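Local coordinates for uncharacterized protein conserved in bacteria (Streptococcus suis, PDB 4FZQ) that probably contributes to host-cell attachment by the pathogen, being the G5 domain of the surface antigen HP0197, at residues A[17-23]-A[70-76]; A[41-47]-A[59-65]. The protein carries 1 engineered substitution. All coordinates share one frame; numbering follows the deposited sequence.

Contact 1 (A[17-23]-A[70-76]); sequences KEEIRYD and NRILVKG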
loop_
_atom_site.group_PDB
_atom_site.type_symbol
_atom_site.label_atom_id
_atom_site.label_comp_id
_atom_site.label_asym_id
_atom_site.label_seq_id
_atom_site.Cartn_x
_atom_site.Cartn_y
_atom_site.Cartn_z
ATOM N N LYS A 17 -13.545 3.320 -2.683
ATOM C CA LYS A 17 -13.991 4.062 -1.520
ATOM C C LYS A 17 -15.099 3.231 -0.889
ATOM O O LYS A 17 -15.957 2.699 -1.598
ATOM C CB LYS A 17 -14.531 5.432 -1.921
ATOM C CG LYS A 17 -13.500 6.370 -2.530
ATOM C CD LYS A 17 -14.149 7.711 -2.849
ATOM C CE LYS A 17 -13.164 8.680 -3.476
ATOM N NZ LYS A 17 -12.761 8.212 -4.826
ATOM N N GLU A 18 -15.079 3.105 0.437
ATOM C CA GLU A 18 -16.096 2.319 1.111
ATOM C C GLU A 18 -16.923 3.157 2.068
ATOM O O GLU A 18 -16.402 3.725 3.031
ATOM C CB GLU A 18 -15.462 1.162 1.884
ATOM C CG GLU A 18 -16.460 0.083 2.304
ATOM C CD GLU A 18 -15.828 -1.034 3.133
ATOM O OE1 GLU A 18 -15.566 -0.815 4.332
ATOM O OE2 GLU A 18 -15.584 -2.131 2.585
ATOM N N GLU A 19 -18.218 3.220 1.806
ATOM C CA GLU A 19 -19.112 3.969 2.664
ATOM C C GLU A 19 -19.669 3.055 3.751
ATOM O O GLU A 19 -20.067 1.928 3.469
ATOM C CB GLU A 19 -20.273 4.537 1.848
ATOM C CG GLU A 19 -21.300 5.227 2.697
ATOM C CD GLU A 19 -22.457 5.781 1.902
ATOM O OE1 GLU A 19 -22.505 5.561 0.668
ATOM O OE2 GLU A 19 -23.321 6.441 2.521
ATOM N N ILE A 20 -19.659 3.521 4.999
ATOM C CA ILE A 20 -20.232 2.750 6.095
ATOM C C ILE A 20 -21.534 3.482 6.386
ATOM O O ILE A 20 -21.549 4.666 6.724
ATOM C CB ILE A 20 -19.350 2.722 7.372
ATOM C CG1 ILE A 20 -18.151 1.794 7.182
ATOM C CG2 ILE A 20 -20.150 2.153 8.537
ATOM C CD1 ILE A 20 -18.399 0.374 6.717
ATOM N N ARG A 21 -22.629 2.758 6.238
ATOM C CA ARG A 21 -23.951 3.319 6.417
ATOM C C ARG A 21 -24.663 2.588 7.559
ATOM O O ARG A 21 -24.514 1.380 7.711
ATOM C CB ARG A 21 -24.684 3.153 5.086
ATOM C CG ARG A 21 -25.962 3.903 4.917
ATOM C CD ARG A 21 -26.477 3.730 3.489
ATOM N NE ARG A 21 -25.636 4.406 2.505
ATOM C CZ ARG A 21 -25.963 4.559 1.227
ATOM N NH1 ARG A 21 -27.114 4.078 0.779
ATOM N NH2 ARG A 21 -25.151 5.203 0.396
ATOM N N TYR A 22 -25.409 3.322 8.380
ATOM C CA TYR A 22 -26.132 2.711 9.500
ATOM C C TYR A 22 -27.571 2.385 9.130
ATOM O O TYR A 22 -28.234 3.165 8.459
ATOM C CB TYR A 22 -26.145 3.640 10.726
ATOM C CG TYR A 22 -27.042 3.160 11.872
ATOM C CD1 TYR A 22 -26.896 1.881 12.414
ATOM C CD2 TYR A 22 -28.006 4.000 12.433
ATOM C CE1 TYR A 22 -27.681 1.452 13.488
ATOM C CE2 TYR A 22 -28.799 3.583 13.505
ATOM C CZ TYR A 22 -28.631 2.308 14.033
ATOM O OH TYR A 22 -29.386 1.893 15.119
ATOM N N ASP A 23 -28.042 1.228 9.578
ATOM C CA ASP A 23 -29.414 0.802 9.334
ATOM C C ASP A 23 -29.936 0.302 10.677
ATOM O O ASP A 23 -29.445 -0.695 11.205
ATOM C CB ASP A 23 -29.447 -0.322 8.290
ATOM C CG ASP A 23 -30.861 -0.807 7.984
ATOM O OD1 ASP A 23 -31.009 -1.662 7.078
ATOM O OD2 ASP A 23 -31.822 -0.342 8.642
ATOM N N ASN A 70 -18.861 3.689 -5.213
ATOM C CA ASN A 70 -18.622 3.315 -3.823
ATOM C C ASN A 70 -19.049 1.901 -3.464
ATOM O O ASN A 70 -20.012 1.357 -4.002
ATOM C CB ASN A 70 -19.359 4.244 -2.854
ATOM C CG ASN A 70 -18.693 5.592 -2.691
ATOM O OD1 ASN A 70 -17.580 5.822 -3.171
ATOM N ND2 ASN A 70 -19.375 6.501 -1.992
ATOM N N ARG A 71 -18.306 1.317 -2.537
ATOM C CA ARG A 71 -18.622 0.016 -2.005
ATOM C C ARG A 71 -19.430 0.475 -0.788
ATOM O O ARG A 71 -18.983 1.352 -0.042
ATOM C CB ARG A 71 -17.335 -0.677 -1.574
ATOM C CG ARG A 71 -17.501 -2.006 -0.864
ATOM C CD ARG A 71 -16.132 -2.571 -0.511
ATOM N NE ARG A 71 -16.215 -3.705 0.404
ATOM C CZ ARG A 71 -16.709 -4.895 0.077
ATOM N NH1 ARG A 71 -17.162 -5.108 -1.153
ATOM N NH2 ARG A 71 -16.761 -5.865 0.983
ATOM N N ILE A 72 -20.626 -0.060 -0.593
ATOM C CA ILE A 72 -21.413 0.369 0.553
ATOM C C ILE A 72 -21.573 -0.740 1.584
ATOM O O ILE A 72 -22.113 -1.809 1.284
ATOM C CB ILE A 72 -22.831 0.865 0.142
ATOM C CG1 ILE A 72 -22.752 2.218 -0.569
ATOM C CG2 ILE A 72 -23.692 1.052 1.371
ATOM C CD1 ILE A 72 -21.396 2.920 -0.707
ATOM N N LEU A 73 -21.100 -0.478 2.798
ATOM C CA LEU A 73 -21.226 -1.445 3.876
ATOM C C LEU A 73 -22.328 -0.937 4.805
ATOM O O LEU A 73 -22.279 0.199 5.276
ATOM C CB LEU A 73 -19.914 -1.581 4.650
ATOM C CG LEU A 73 -19.901 -2.785 5.605
ATOM C CD1 LEU A 73 -19.787 -4.054 4.771
ATOM C CD2 LEU A 73 -18.747 -2.699 6.592
ATOM N N VAL A 74 -23.329 -1.776 5.046
ATOM C CA VAL A 74 -24.451 -1.408 5.906
ATOM C C VAL A 74 -24.383 -2.212 7.203
ATOM O O VAL A 74 -24.316 -3.438 7.177
ATOM C CB VAL A 74 -25.809 -1.681 5.198
ATOM C CG1 VAL A 74 -26.941 -1.098 6.011
ATOM C CG2 VAL A 74 -25.815 -1.063 3.800
ATOM N N LYS A 75 -24.385 -1.520 8.338
ATOM C CA LYS A 75 -24.312 -2.193 9.626
ATOM C C LYS A 75 -25.354 -1.697 10.626
ATOM O O LYS A 75 -26.010 -0.661 10.426
ATOM C CB LYS A 75 -22.911 -2.046 10.208
ATOM C CG LYS A 75 -22.438 -0.618 10.304
ATOM C CD LYS A 75 -21.019 -0.550 10.844
ATOM C CE LYS A 75 -20.936 -1.077 12.261
ATOM N NZ LYS A 75 -19.567 -0.924 12.823
ATOM N N GLY A 76 -25.483 -2.448 11.715
ATOM C CA GLY A 76 -26.461 -2.124 12.731
ATOM C C GLY A 76 -25.955 -1.290 13.880
ATOM O O GLY A 76 -26.459 -1.402 14.997
#

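Contact 2 (A[41-47]-A[59-65]); sequences KKVSVYQ and NLLSETV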
loop_
_atom_site.group_PDB
_atom_site.type_symbol
_atom_site.label_atom_id
_atom_site.label_comp_id
_atom_site.label_asym_id
_atom_site.label_seq_id
_atom_site.Cartn_x
_atom_site.Cartn_y
_atom_site.Cartn_z
ATOM N N LYS A 41 -10.631 5.754 -11.505
ATOM C CA LYS A 41 -9.578 5.633 -12.492
ATOM C C LYS A 41 -8.728 6.890 -12.683
ATOM O O LYS A 41 -9.237 8.010 -12.672
ATOM C CB LYS A 41 -10.248 5.244 -13.808
ATOM C CG LYS A 41 -9.384 4.548 -14.817
ATOM C CD LYS A 41 -10.267 3.967 -15.929
ATOM C CE LYS A 41 -11.216 2.891 -15.383
ATOM N NZ LYS A 41 -12.059 2.271 -16.445
ATOM N N LYS A 42 -7.428 6.694 -12.847
ATOM C CA LYS A 42 -6.515 7.805 -13.098
ATOM C C LYS A 42 -5.791 7.448 -14.386
ATOM O O LYS A 42 -4.927 6.575 -14.403
ATOM C CB LYS A 42 -5.520 7.955 -11.964
ATOM C CG LYS A 42 -4.458 9.010 -12.179
ATOM C CD LYS A 42 -3.537 9.027 -10.970
ATOM C CE LYS A 42 -2.250 9.779 -11.236
ATOM N NZ LYS A 42 -1.228 9.472 -10.180
ATOM N N VAL A 43 -6.172 8.107 -15.474
ATOM C CA VAL A 43 -5.562 7.848 -16.773
ATOM C C VAL A 43 -4.582 8.934 -17.193
ATOM O O VAL A 43 -4.936 10.109 -17.269
ATOM C CB VAL A 43 -6.618 7.733 -17.871
ATOM C CG1 VAL A 43 -5.950 7.528 -19.192
ATOM C CG2 VAL A 43 -7.559 6.588 -17.569
ATOM N N SER A 44 -3.346 8.531 -17.455
ATOM C CA SER A 44 -2.328 9.464 -17.888
ATOM C C SER A 44 -1.960 9.156 -19.330
ATOM O O SER A 44 -1.802 7.990 -19.710
ATOM C CB SER A 44 -1.081 9.349 -17.014
ATOM O OG SER A 44 -1.370 9.599 -15.662
ATOM N N VAL A 45 -1.848 10.205 -20.138
ATOM C CA VAL A 45 -1.445 10.041 -21.526
ATOM C C VAL A 45 -0.025 10.578 -21.596
ATOM O O VAL A 45 0.234 11.717 -21.195
ATOM C CB VAL A 45 -2.328 10.845 -22.489
ATOM C CG1 VAL A 45 -1.756 10.756 -23.906
ATOM C CG2 VAL A 45 -3.746 10.310 -22.467
ATOM N N TYR A 46 0.891 9.750 -22.083
ATOM C CA TYR A 46 2.287 10.147 -22.191
ATOM C C TYR A 46 2.715 10.208 -23.630
ATOM O O TYR A 46 2.038 9.680 -24.519
ATOM C CB TYR A 46 3.206 9.141 -21.496
ATOM C CG TYR A 46 3.047 9.047 -20.002
ATOM C CD1 TYR A 46 2.142 8.153 -19.431
ATOM C CD2 TYR A 46 3.804 9.854 -19.156
ATOM C CE1 TYR A 46 2.000 8.066 -18.042
ATOM C CE2 TYR A 46 3.671 9.778 -17.783
ATOM C CZ TYR A 46 2.768 8.881 -17.228
ATOM O OH TYR A 46 2.641 8.794 -15.863
ATOM N N GLN A 47 3.853 10.858 -23.859
ATOM C CA GLN A 47 4.415 10.914 -25.199
ATOM C C GLN A 47 5.885 10.553 -25.102
ATOM O O GLN A 47 6.638 11.168 -24.351
ATOM C CB GLN A 47 4.283 12.282 -25.830
ATOM C CG GLN A 47 4.562 12.196 -27.307
ATOM C CD GLN A 47 4.482 13.520 -28.008
ATOM O OE1 GLN A 47 4.228 13.573 -29.208
ATOM N NE2 GLN A 47 4.712 14.601 -27.272
ATOM N N ASN A 59 7.143 12.698 -22.019
ATOM C CA ASN A 59 6.423 13.797 -21.407
ATOM C C ASN A 59 5.014 13.346 -21.056
ATOM O O ASN A 59 4.431 12.478 -21.720
ATOM C CB ASN A 59 6.310 14.998 -22.352
ATOM C CG ASN A 59 7.643 15.656 -22.653
ATOM O OD1 ASN A 59 8.541 15.695 -21.819
ATOM N ND2 ASN A 59 7.761 16.206 -23.853
ATOM N N LEU A 60 4.474 13.945 -20.002
ATOM C CA LEU A 60 3.120 13.667 -19.560
ATOM C C LEU A 60 2.246 14.686 -20.297
ATOM O O LEU A 60 2.434 15.885 -20.150
ATOM C CB LEU A 60 3.011 13.877 -18.049
ATOM C CG LEU A 60 1.596 13.791 -17.466
ATOM C CD1 LEU A 60 1.073 12.361 -17.600
ATOM C CD2 LEU A 60 1.615 14.215 -16.004
ATOM N N LEU A 61 1.309 14.206 -21.097
ATOM C CA LEU A 61 0.437 15.081 -21.853
ATOM C C LEU A 61 -0.819 15.492 -21.092
ATOM O O LEU A 61 -1.245 16.647 -21.171
ATOM C CB LEU A 61 0.048 14.404 -23.164
ATOM C CG LEU A 61 0.752 14.848 -24.450
ATOM C CD1 LEU A 61 2.202 15.218 -24.186
ATOM C CD2 LEU A 61 0.627 13.728 -25.473
ATOM N N SER A 62 -1.412 14.549 -20.359
ATOM C CA SER A 62 -2.617 14.828 -19.592
ATOM C C SER A 62 -2.867 13.784 -18.525
ATOM O O SER A 62 -2.374 12.659 -18.601
ATOM C CB SER A 62 -3.830 14.901 -20.512
ATOM O OG SER A 62 -4.000 13.691 -21.225
ATOM N N GLU A 63 -3.664 14.165 -17.537
ATOM C CA GLU A 63 -3.978 13.295 -16.424
ATOM C C GLU A 63 -5.458 13.496 -16.081
ATOM O O GLU A 63 -5.878 14.585 -15.674
ATOM C CB GLU A 63 -3.069 13.677 -15.259
ATOM C CG GLU A 63 -2.950 12.684 -14.141
ATOM C CD GLU A 63 -1.938 13.142 -13.109
ATOM O OE1 GLU A 63 -0.727 13.145 -13.421
ATOM O OE2 GLU A 63 -2.350 13.518 -11.988
ATOM N N THR A 64 -6.237 12.435 -16.266
ATOM C CA THR A 64 -7.670 12.448 -16.020
ATOM C C THR A 64 -8.055 11.550 -14.852
ATOM O O THR A 64 -7.719 10.375 -14.831
ATOM C CB THR A 64 -8.416 11.955 -17.260
ATOM O OG1 THR A 64 -8.100 12.797 -18.374
ATOM C CG2 THR A 64 -9.921 11.951 -17.020
ATOM N N VAL A 65 -8.768 12.103 -13.882
ATOM C CA VAL A 65 -9.198 11.328 -12.730
ATOM C C VAL A 65 -10.711 11.168 -12.764
ATOM O O VAL A 65 -11.436 12.154 -12.745
ATOM C CB VAL A 65 -8.788 12.013 -11.415
ATOM C CG1 VAL A 65 -9.502 11.369 -10.247
ATOM C CG2 VAL A 65 -7.284 11.893 -11.220
HETATM O O HOH W 1 -5.481 12.170 -19.201
HETATM O O HOH W 2 -0.191 10.825 -13.901
#

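Contact 1 (A[17-23]-A[70-76])
Glu18 and Arg71 face each other as neighbours on two parallel strands and run out side by side, pointing the same way. Along Glu18, CB stays 4.0 Å from Arg71 O, CG is 3.7 Å from Arg71 O and 3.9 Å from Arg71 CD, CD is 3.8 Å from Arg71 NE, and OE2 ends 2.8 Å from Arg71 NE, while OE1 turns toward Leu73 CD2. This salt bridge uses the anti lone pair of OE2 and meets the guanidinium edge in its plane, though the N-H...O angle is a bent 138°. Only NE bonds across to Glu18, through OE2, with the two planes 37° apart.

Ile20, Leu73 and the aliphatic part of Lys75 share that face, with Ile20 CG2 3.7 Å from Lys75 CD. On the other face Ile72 lies beside Glu19, and its CG2 sits over one face of the Arg21 guanidinium. Arg21 bends at chi3 (-69°) to reach back along its own strand, where NH2 is 2.7 Å from Glu19 OE1, arriving from above the carboxylate plane. Six backbone bonds join the strands between Lys17 and Asp23, while Ile72 and Val74 bond on to strand 31-35, making 71-75 the middle strand of this G5 sheet. Buried Glu19 thus has two cationic partners at OE1, Arg21 of its own chain and Lys30 of the second subunit, which would favour its ionised form.

Contact 2 (A[41-47]-A[59-65])
Strands 41-47 and 59-65 run antiparallel with their axes 147° apart, Val43 pairing with Thr64 and Gln47 with Asn59 as hydrogen-bonded pairs, and the register slips by one residue in between. The slip is a classic beta bulge. Leu61 and Ser62 both face Val45, whose O takes a 2.7 Å bond from Leu61 N and only a weak one from Ser62 N.

At the bulge Leu61 turns toward the opposite strand. Its CB settles 3.3 Å from Val45 O, and its CD2 reaches between Val45 CG1 and Gln47 CB, 3.9 Å from the latter. Leu60, just before it, goes to the other face: CD1 lies over the Tyr46 ring, 4.0 Å from the centroid and displaced toward the rim on the CE2 side, a CH-pi contact. Tyr46 CG is anti to its carbonyl carbon (chi1 -66°), which swings the ring beneath that methyl, and Ser44 CB touches the same CD1.

These are the two arms of the beta hairpin 41-50/55-66 in the G5 domain, with strand 4-13 bonded to the far edge of 41-50. On the face of Val45 and Ser62, a water donates to Val43 O at 2.9 Å and also bonds Ser62 OG and Thr64 OG1, tying three polar atoms across the ladder. Thr64 OG1 has a further partner in Thr64 of the third subunit, where residues 62-65 extend the sheet by an antiparallel ladder. Farther along the Tyr46 face, Lys42 crosses Glu63 without forming a salt bridge: CE packs 3.8 Å from OE2, while NZ stays 4.6 Å from the same oxygen.

The two contacts lie on opposite sides of the chain's centre, their own centres about 31 Å apart, and they belong to different three-stranded sheets of one elongated G5 domain. Strand 55-66 of contact 2 is followed directly in the chain by strand 71-75 of contact 1. Contact 1 pairs parallel strands distant in sequence and is partly buried, with four enclosed residues and with salt bridges on both faces; contact 2 is a local antiparallel hairpin near the surface, where a bulge, leucine packing and a bridging water add to the backbone ladder. Each borders another subunit: contact 1 through residues 17-20 and Asn70, contact 2 through strand 55-66.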